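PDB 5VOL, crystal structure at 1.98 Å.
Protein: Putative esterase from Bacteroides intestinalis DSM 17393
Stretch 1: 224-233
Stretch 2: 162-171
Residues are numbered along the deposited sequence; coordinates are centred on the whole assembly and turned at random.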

# COMPACT_ATOMS: atom_id res chain seq x y z
N PHE C 224 -17.42 -5.49 -14.25
CA PHE C 224 -18.74 -6.03 -14.57
C PHE C 224 -18.98 -7.38 -13.91
O PHE C 224 -20.11 -7.82 -13.79
CB PHE C 224 -18.95 -6.11 -16.09
CG PHE C 224 -18.27 -7.29 -16.75
CD1 PHE C 224 -16.90 -7.44 -16.70
CD2 PHE C 224 -19.01 -8.22 -17.46
CE1 PHE C 224 -16.27 -8.52 -17.32
CE2 PHE C 224 -18.39 -9.30 -18.08
CZ PHE C 224 -17.01 -9.45 -18.00
N LEU C 225 -17.91 -8.03 -13.42
CA LEU C 225 -18.07 -9.29 -12.70
C LEU C 225 -18.09 -9.13 -11.17
O LEU C 225 -18.10 -10.12 -10.45
CB LEU C 225 -16.96 -10.27 -13.11
CG LEU C 225 -17.15 -10.94 -14.47
CD1 LEU C 225 -15.92 -11.72 -14.91
CD2 LEU C 225 -18.36 -11.87 -14.40
N LEU C 226 -18.12 -7.89 -10.68
CA LEU C 226 -18.14 -7.65 -9.24
C LEU C 226 -19.34 -8.32 -8.58
O LEU C 226 -19.21 -8.97 -7.55
CB LEU C 226 -18.14 -6.15 -8.92
CG LEU C 226 -18.24 -5.80 -7.42
CD1 LEU C 226 -17.06 -6.35 -6.62
CD2 LEU C 226 -18.35 -4.30 -7.19
N ASP C 227 -20.52 -8.18 -9.18
CA ASP C 227 -21.73 -8.68 -8.54
C ASP C 227 -21.70 -10.20 -8.34
O ASP C 227 -22.15 -10.70 -7.30
CB ASP C 227 -22.97 -8.26 -9.35
CG ASP C 227 -23.36 -6.81 -9.09
OD1 ASP C 227 -22.67 -6.13 -8.30
OD2 ASP C 227 -24.36 -6.34 -9.69
N ARG C 228 -21.17 -10.95 -9.30
CA ARG C 228 -21.07 -12.40 -9.15
C ARG C 228 -20.01 -12.81 -8.12
O ARG C 228 -20.14 -13.84 -7.46
CB ARG C 228 -20.74 -13.08 -10.48
CG ARG C 228 -21.84 -12.98 -11.52
CD ARG C 228 -23.16 -13.49 -10.99
NE ARG C 228 -24.13 -13.71 -12.07
CZ ARG C 228 -25.45 -13.60 -11.93
NH1 ARG C 228 -25.97 -13.28 -10.75
NH2 ARG C 228 -26.25 -13.81 -12.97
N ASN C 229 -18.94 -12.03 -8.02
CA ASN C 229 -17.89 -12.35 -7.05
C ASN C 229 -18.41 -12.08 -5.64
O ASN C 229 -18.07 -12.78 -4.69
CB ASN C 229 -16.61 -11.55 -7.33
CG ASN C 229 -15.75 -12.20 -8.37
OD1 ASN C 229 -15.04 -13.17 -8.08
ND2 ASN C 229 -15.85 -11.73 -9.61
N ILE C 230 -19.27 -11.07 -5.53
CA ILE C 230 -19.92 -10.77 -4.28
C ILE C 230 -20.81 -11.93 -3.86
O ILE C 230 -20.80 -12.35 -2.70
CB ILE C 230 -20.74 -9.46 -4.37
CG1 ILE C 230 -19.80 -8.25 -4.35
CG2 ILE C 230 -21.76 -9.39 -3.25
CD1 ILE C 230 -20.49 -6.90 -4.61
N GLU C 231 -21.59 -12.46 -4.81
CA GLU C 231 -22.46 -13.59 -4.50
C GLU C 231 -21.64 -14.80 -4.07
O GLU C 231 -22.04 -15.54 -3.17
CB GLU C 231 -23.32 -13.98 -5.72
CG GLU C 231 -24.31 -12.93 -6.16
CD GLU C 231 -24.99 -13.33 -7.47
OE1 GLU C 231 -25.22 -14.54 -7.68
OE2 GLU C 231 -25.27 -12.44 -8.29
N PHE C 232 -20.52 -15.03 -4.72
CA PHE C 232 -19.66 -16.13 -4.33
C PHE C 232 -19.16 -15.92 -2.89
O PHE C 232 -19.21 -16.83 -2.06
CB PHE C 232 -18.47 -16.25 -5.27
CG PHE C 232 -17.46 -17.26 -4.84
CD1 PHE C 232 -17.59 -18.60 -5.19
CD2 PHE C 232 -16.37 -16.89 -4.06
CE1 PHE C 232 -16.66 -19.53 -4.79
CE2 PHE C 232 -15.44 -17.82 -3.66
CZ PHE C 232 -15.58 -19.14 -4.02
N TYR C 233 -18.68 -14.72 -2.60
CA TYR C 233 -18.16 -14.46 -1.26
C TYR C 233 -19.26 -14.61 -0.21
O TYR C 233 -19.07 -15.28 0.80
CB TYR C 233 -17.53 -13.06 -1.16
CG TYR C 233 -17.03 -12.80 0.25
CD1 TYR C 233 -16.08 -13.64 0.83
CD2 TYR C 233 -17.54 -11.76 1.01
CE1 TYR C 233 -15.64 -13.43 2.12
CE2 TYR C 233 -17.11 -11.54 2.31
CZ TYR C 233 -16.16 -12.38 2.85
OH TYR C 233 -15.73 -12.17 4.14
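Stretch 2 (162-171) MSALMSIPEQ

How does stretch 2 lie on stretch 1? Apart from M162 at its start, it runs as an irregular chain without a regular helix or strand, draped along the first turns of the helix that begins at L226. Its direction is opposed to that of the helix in register: M166 lies beside R228, with CA atoms 6.1 Å apart, whereas the later P169 lies beside the earlier L225, with CA atoms 6.3 Å apart. S163 takes a left-handed backbone conformation, with phi and psi of 45° and 47°, and S167 is nearly fully extended at -165° and 171°. Two of its carbonyls, A164 O and I168 O, accept hydrogen bonds from helix side chains, and together the two stretches bury 641 Å².

What satisfies the guanidinium of R228? Mostly a single backbone oxygen, I168 O, which lies at the edge of the group near its plane and accepts two hydrogen bonds, from R228 NE at 2.8 Å and from R228 NH2 at 2.9 Å. The remaining nitrogen serves the carboxylates: R228 NH1 is 2.7 Å from E231 OE2, a hydrogen-bonded salt bridge one helical turn along, and 3.6 Å from E170 OE2, a longer salt bridge across the contact. The arginine thus ties its own helix to stretch 2 through both a carbonyl and a charge. S167 OG comes within 3.2 Å of R228 NE, but the angle is too poor for a hydrogen bond; its closest approach to this residue is to R228 CD, at 3.0 Å.

How is the amide of N229 used? Its nitrogen is shared between the two stretches. N229 ND2 donates to A164 O at 3.0 Å and to L225 O at 2.9 Å, so the side chain links the carbonyl at the N-cap position to the neighbouring loop. L225 O also accepts the helical bond from N229 N at 3.2 Å, while A164 O receives a weak one from M166 N at 3.0 Å within its own stretch. A164 N cannot pair with N229 ND2, 3.4 Å away, since both are donors. Water 1 gives A164 N an acceptor instead, at 2.9 Å, and lies 2.5 Å from N229 OD1, one of more acceptors within its reach than it has protons to serve.

What packs around these polar links? L225 points toward stretch 2 and fits its methyls among several residues, with L225 CD2 lying 3.9 Å from L165 CD1 and 4.0 Å from P169 CD. Further along the helix, the F232 ring is covered on one face by M166: M166 CE stands 3.9 Å from the centroid of the F232 ring in a CH-pi contact, and M166 SD is 4.5 Å from the same centroid. At the other end, the exposed F224 places CE2 4.0 Å from P169 CG, and Q171 O meets the edge of its ring, 3.9 Å from F224 CD2.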

# COMPACT_ATOMS: atom_id res chain seq x y z
N MET C 162 -8.98 -13.86 -9.47
CA MET C 162 -8.96 -12.44 -9.86
C MET C 162 -10.07 -12.09 -10.83
O MET C 162 -10.13 -12.69 -11.90
CB MET C 162 -7.64 -12.06 -10.53
CG MET C 162 -6.37 -12.53 -9.84
SD MET C 162 -5.00 -12.30 -10.97
CE MET C 162 -3.68 -13.01 -9.99
N SER C 163 -10.91 -11.11 -10.47
CA SER C 163 -11.97 -10.63 -11.35
C SER C 163 -12.70 -11.81 -11.99
O SER C 163 -12.91 -11.83 -13.21
CB SER C 163 -11.39 -9.73 -12.44
OG SER C 163 -10.44 -8.81 -11.92
N ALA C 164 -13.05 -12.79 -11.17
CA ALA C 164 -13.31 -14.15 -11.66
C ALA C 164 -14.67 -14.28 -12.33
O ALA C 164 -15.63 -13.64 -11.93
CB ALA C 164 -13.21 -15.15 -10.52
N LEU C 165 -14.73 -15.13 -13.35
CA LEU C 165 -16.01 -15.49 -13.96
C LEU C 165 -16.65 -16.59 -13.11
O LEU C 165 -16.60 -17.77 -13.47
CB LEU C 165 -15.81 -15.96 -15.40
CG LEU C 165 -17.05 -16.30 -16.24
CD1 LEU C 165 -17.85 -15.03 -16.55
CD2 LEU C 165 -16.62 -17.00 -17.53
N MET C 166 -17.19 -16.21 -11.96
CA MET C 166 -17.75 -17.16 -11.00
C MET C 166 -19.03 -17.78 -11.56
O MET C 166 -19.39 -18.91 -11.24
CB MET C 166 -18.04 -16.47 -9.67
CG MET C 166 -16.79 -16.00 -8.92
SD MET C 166 -15.57 -17.32 -8.68
CE MET C 166 -14.56 -16.60 -7.35
N SER C 167 -19.73 -16.99 -12.37
CA SER C 167 -20.90 -17.43 -13.12
C SER C 167 -21.15 -16.38 -14.18
O SER C 167 -20.53 -15.32 -14.14
CB SER C 167 -22.12 -17.62 -12.22
OG SER C 167 -22.50 -16.40 -11.59
N ILE C 168 -22.07 -16.64 -15.10
CA ILE C 168 -22.42 -15.65 -16.12
C ILE C 168 -23.06 -14.43 -15.50
O ILE C 168 -24.04 -14.57 -14.77
CB ILE C 168 -23.38 -16.23 -17.18
CG1 ILE C 168 -22.81 -17.52 -17.78
CG2 ILE C 168 -23.66 -15.19 -18.26
CD1 ILE C 168 -21.53 -17.32 -18.57
N PRO C 169 -22.53 -13.24 -15.80
CA PRO C 169 -23.10 -11.99 -15.27
C PRO C 169 -24.49 -11.72 -15.82
O PRO C 169 -24.78 -12.15 -16.94
CB PRO C 169 -22.11 -10.92 -15.75
CG PRO C 169 -21.47 -11.51 -16.96
CD PRO C 169 -21.40 -13.00 -16.71
N GLU C 170 -25.35 -11.05 -15.06
CA GLU C 170 -26.68 -10.71 -15.56
C GLU C 170 -26.60 -9.77 -16.76
O GLU C 170 -27.49 -9.75 -17.61
CB GLU C 170 -27.53 -10.09 -14.45
CG GLU C 170 -27.54 -10.92 -13.17
CD GLU C 170 -28.77 -10.66 -12.31
OE1 GLU C 170 -29.71 -10.00 -12.80
OE2 GLU C 170 -28.78 -11.13 -11.15
N GLN C 171 -25.52 -9.00 -16.83
CA GLN C 171 -25.27 -8.12 -17.97
C GLN C 171 -23.80 -8.14 -18.38
O GLN C 171 -22.92 -8.23 -17.53
CB GLN C 171 -25.71 -6.69 -17.66
CG GLN C 171 -25.52 -5.73 -18.83
CD GLN C 171 -25.88 -4.30 -18.49
OE1 GLN C 171 -26.22 -3.99 -17.34
NE2 GLN C 171 -25.80 -3.42 -19.48
O HOH W 1 -12.62 -12.40 -8.31